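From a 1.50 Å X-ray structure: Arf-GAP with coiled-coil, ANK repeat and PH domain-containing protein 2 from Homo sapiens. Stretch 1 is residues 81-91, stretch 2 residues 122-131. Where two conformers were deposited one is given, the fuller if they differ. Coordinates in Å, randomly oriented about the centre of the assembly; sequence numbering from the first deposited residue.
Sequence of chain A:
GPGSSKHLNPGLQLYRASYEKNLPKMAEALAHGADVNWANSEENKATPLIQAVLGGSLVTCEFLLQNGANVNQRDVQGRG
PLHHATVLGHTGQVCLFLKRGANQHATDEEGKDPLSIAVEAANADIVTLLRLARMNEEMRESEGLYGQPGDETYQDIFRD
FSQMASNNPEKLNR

Stretch 1, residues 81-91: PLHHATVLGHT
Stretch 2, residues 122-131: ANADIVTLLR

No direct hydrogen bond joins the two stretches; the polar links run through two bridging waters, and much of the packing gathers around Ile 126. Water 1 donates to Gly 89 O (2.8 Å) and to Thr 91 OG1 (3.3 Å) and accepts from Asn 123 ND2 (3.0 Å). Water 2 accepts from Thr 91 OG1 (2.6 Å) and donates to Asp 125 OD2 (2.8 Å), so the threonine hydroxyl receives one water and gives to the other.

Residues 81-88 form a helix and residues 124-131 another; their N-to-C directions differ by 150°, nearly antiparallel, and their axes come no closer than 10.9 Å. The backbones are nearest beyond the first helix, where Thr 91 CA lies 5.9 Å from Ile 126 CA. Together the stretches bury 350 Å², both sides summed.

The first helix ends in a Schellman motif. Gly 89 leaves helical geometry at phi/psi 80/22, a positive phi that favours glycine, while His 90 N bonds to Ala 85 O (2.9 Å) and Gly 89 N to Thr 86 O (3.2 Å). His 90 (-81/80, chi1 m) then takes the N-cap position of the next helix with its CA-to-CB bond pointing away, and Thr 91 returns to helical values (-57/-42).

This turn receives Ile 126, whose CA-to-CB bond points toward stretch 1. With chi1 m and chi2 t, its CD1 reaches 3.8 Å from Gly 89 CA, 4.2 Å from His 90 N and 4.4 Å from Ala 85 O; CG2 lies 4.2 Å from Thr 86 CG2, and CG1 3.7 Å from Thr 91 OG1. The isoleucine tip lies against the backbone of the turn; the positive phi by itself favours glycine at 89.

Thr 91, chi1 m, combines polar and apolar contacts: its OG1 binds both waters, while its CG2 packs 3.6 Å from Leu 129 CD1 and 4.2 Å from Asp 125 CB. Leu 129 (m, t) supplies a long apolar arm, and Asp 125 (chi1 m) offers a methylene to the methyl and a carboxylate to water 2.

Toward the start of the first helix, contacts loosen. Leu 82 (t, p) sets its CA-to-CB bond sideways, but its end comes nearer, with CD2 4.4 Å from CD2 of Leu 130 (m, t). Thr 86, chi1 m, donates from OG1 to Leu 82 O (2.9 Å), which satisfies its buried hydroxyl within its own helix.

Ala 122, at positive phi (51/45), closes the preceding helix in a Schellman motif, and Asn 123 (-94/94) is the N-cap of the second. With chi1 t and chi2 -42°, Asn 123 OD1 accepts from Ile 126 N (3.0 Å, 167° at the hydrogen). The same amide sends ND2 to water 1 and within 4.3 Å of Gly 89 CA, so one side chain both caps its helix and reaches across. The helix continues with bonds such as Val 127 N to Asn 123 O (2.9 Å) and Leu 130 N to Ile 126 O (3.0 Å).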

# COMPACT_ATOMS: atom_id res chain seq x y z
N PRO A 81 17.09 -10.47 5.07
CA PRO A 81 16.95 -10.44 3.61
C PRO A 81 15.96 -9.35 3.18
O PRO A 81 16.26 -8.62 2.23
CB PRO A 81 16.43 -11.84 3.28
CG PRO A 81 17.11 -12.72 4.35
CD PRO A 81 17.05 -11.85 5.60
N LEU A 82 14.83 -9.22 3.86
CA LEU A 82 13.88 -8.21 3.43
C LEU A 82 14.42 -6.79 3.61
O LEU A 82 14.21 -5.94 2.74
CB LEU A 82 12.56 -8.37 4.20
CG LEU A 82 11.46 -7.34 3.88
CD1 LEU A 82 11.06 -7.29 2.42
CD2 LEU A 82 10.22 -7.61 4.79
N HIS A 83 15.10 -6.51 4.71
CA HIS A 83 15.77 -5.20 4.90
C HIS A 83 16.70 -4.89 3.73
O HIS A 83 16.63 -3.83 3.11
CB HIS A 83 16.61 -5.16 6.20
CG HIS A 83 17.53 -3.97 6.28
ND1 HIS A 83 17.26 -2.86 7.06
CD2 HIS A 83 18.72 -3.71 5.68
CE1 HIS A 83 18.23 -1.97 6.93
NE2 HIS A 83 19.14 -2.47 6.09
N HIS A 84 17.57 -5.83 3.41
CA HIS A 84 18.53 -5.57 2.35
C HIS A 84 17.89 -5.42 0.98
O HIS A 84 18.33 -4.57 0.18
CB HIS A 84 19.58 -6.72 2.30
CG HIS A 84 20.53 -6.69 3.46
ND1 HIS A 84 21.48 -5.69 3.61
CD2 HIS A 84 20.68 -7.52 4.52
CE1 HIS A 84 22.18 -5.92 4.71
NE2 HIS A 84 21.71 -7.02 5.28
N ALA A 85 16.86 -6.22 0.68
CA ALA A 85 16.19 -6.10 -0.60
C ALA A 85 15.50 -4.74 -0.72
O ALA A 85 15.46 -4.12 -1.79
CB ALA A 85 15.19 -7.19 -0.78
N THR A 86 14.95 -4.26 0.41
CA THR A 86 14.31 -2.95 0.43
C THR A 86 15.32 -1.83 0.17
O THR A 86 15.09 -0.95 -0.64
CB THR A 86 13.59 -2.72 1.76
OG1 THR A 86 12.57 -3.72 1.88
CG2 THR A 86 12.92 -1.32 1.82
N VAL A 87 16.43 -1.84 0.90
CA VAL A 87 17.49 -0.85 0.71
C VAL A 87 17.98 -0.82 -0.75
O VAL A 87 18.15 0.26 -1.31
CB VAL A 87 18.66 -1.14 1.65
CG1 VAL A 87 19.87 -0.27 1.30
CG2 VAL A 87 18.20 -0.88 3.11
N LEU A 88 18.14 -1.99 -1.37
CA LEU A 88 18.69 -2.02 -2.74
C LEU A 88 17.63 -1.77 -3.82
O LEU A 88 17.97 -1.62 -5.00
CB LEU A 88 19.39 -3.35 -2.99
CG LEU A 88 20.60 -3.54 -2.08
CD1 LEU A 88 21.19 -4.90 -2.34
CD2 LEU A 88 21.67 -2.48 -2.32
N GLY A 89 16.34 -1.71 -3.44
CA GLY A 89 15.27 -1.44 -4.40
C GLY A 89 14.89 -2.68 -5.19
O GLY A 89 14.34 -2.58 -6.29
N HIS A 90 15.19 -3.85 -4.64
CA HIS A 90 14.87 -5.12 -5.30
C HIS A 90 13.42 -5.54 -5.10
O HIS A 90 13.08 -6.40 -4.25
CB HIS A 90 15.81 -6.21 -4.80
CG HIS A 90 17.23 -5.99 -5.20
ND1 HIS A 90 18.26 -6.79 -4.77
CD2 HIS A 90 17.79 -5.05 -6.01
CE1 HIS A 90 19.40 -6.37 -5.31
NE2 HIS A 90 19.14 -5.31 -6.05
N THR A 91 12.55 -4.92 -5.89
CA THR A 91 11.11 -5.08 -5.74
C THR A 91 10.65 -6.54 -5.84
O THR A 91 9.82 -7.00 -5.04
CB THR A 91 10.38 -4.26 -6.80
OG1 THR A 91 10.86 -2.89 -6.78
CG2 THR A 91 8.89 -4.25 -6.50
N ALA A 122 11.13 7.13 -0.88
CA ALA A 122 9.98 7.49 -1.75
C ALA A 122 9.79 6.46 -2.86
O ALA A 122 9.58 6.78 -4.02
CB ALA A 122 10.15 8.86 -2.33
N ASN A 123 9.86 5.20 -2.47
CA ASN A 123 9.76 4.10 -3.42
C ASN A 123 8.33 3.61 -3.50
O ASN A 123 7.88 2.81 -2.66
CB ASN A 123 10.69 2.97 -2.98
CG ASN A 123 10.82 1.89 -4.02
OD1 ASN A 123 9.84 1.48 -4.64
ND2 ASN A 123 12.05 1.41 -4.23
N ALA A 124 7.57 4.13 -4.46
CA ALA A 124 6.15 3.80 -4.50
C ALA A 124 5.85 2.31 -4.58
O ALA A 124 4.94 1.81 -3.91
CB ALA A 124 5.52 4.49 -5.64
N ASP A 125 6.63 1.59 -5.39
CA ASP A 125 6.34 0.18 -5.60
C ASP A 125 6.60 -0.63 -4.34
O ASP A 125 5.80 -1.49 -3.98
CB ASP A 125 7.18 -0.38 -6.76
CG ASP A 125 6.70 0.06 -8.12
OD1 ASP A 125 5.57 0.62 -8.22
OD2 ASP A 125 7.41 -0.16 -9.12
N ILE A 126 7.73 -0.38 -3.66
CA ILE A 126 8.02 -1.21 -2.51
C ILE A 126 7.13 -0.81 -1.34
O ILE A 126 6.68 -1.67 -0.58
CB ILE A 126 9.52 -1.16 -2.14
CG1 ILE A 126 10.32 -1.84 -3.26
CG2 ILE A 126 9.78 -1.94 -0.84
CD1 ILE A 126 11.83 -2.01 -2.99
N VAL A 127 6.83 0.48 -1.19
CA VAL A 127 5.88 0.85 -0.13
C VAL A 127 4.54 0.16 -0.37
O VAL A 127 3.89 -0.34 0.57
CB VAL A 127 5.70 2.38 -0.03
CG1 VAL A 127 4.54 2.72 0.87
CG2 VAL A 127 7.01 3.04 0.46
N THR A 128 4.10 0.16 -1.63
CA THR A 128 2.82 -0.48 -1.98
C THR A 128 2.79 -1.98 -1.59
O THR A 128 1.84 -2.44 -0.95
CB THR A 128 2.52 -0.32 -3.45
OG1 THR A 128 2.31 1.08 -3.73
CG2 THR A 128 1.23 -1.11 -3.86
N LEU A 129 3.84 -2.72 -1.93
CA LEU A 129 3.91 -4.15 -1.56
C LEU A 129 3.90 -4.32 -0.04
O LEU A 129 3.19 -5.20 0.49
CB LEU A 129 5.16 -4.82 -2.14
CG LEU A 129 5.24 -4.86 -3.67
CD1 LEU A 129 6.55 -5.58 -4.07
CD2 LEU A 129 4.03 -5.59 -4.29
N LEU A 130 4.70 -3.53 0.68
CA LEU A 130 4.76 -3.64 2.14
C LEU A 130 3.40 -3.31 2.75
O LEU A 130 2.96 -4.02 3.65
CB LEU A 130 5.84 -2.71 2.72
CG LEU A 130 7.28 -3.12 2.40
CD1 LEU A 130 8.28 -2.01 2.78
CD2 LEU A 130 7.67 -4.38 3.17
N ARG A 131 2.74 -2.25 2.27
CA ARG A 131 1.47 -1.85 2.85
C ARG A 131 0.38 -2.85 2.53
O ARG A 131 -0.44 -3.15 3.38
CB ARG A 131 1.07 -0.45 2.37
CG ARG A 131 2.00 0.64 2.88
CD ARG A 131 1.30 1.63 3.80
NE ARG A 131 2.24 2.55 4.43
CZ ARG A 131 2.36 3.84 4.12
NH1 ARG A 131 1.60 4.37 3.18
NH2 ARG A 131 3.24 4.61 4.75
O HOH W 1 12.80 -0.26 -6.61
O HOH W 2 9.86 -1.49 -8.76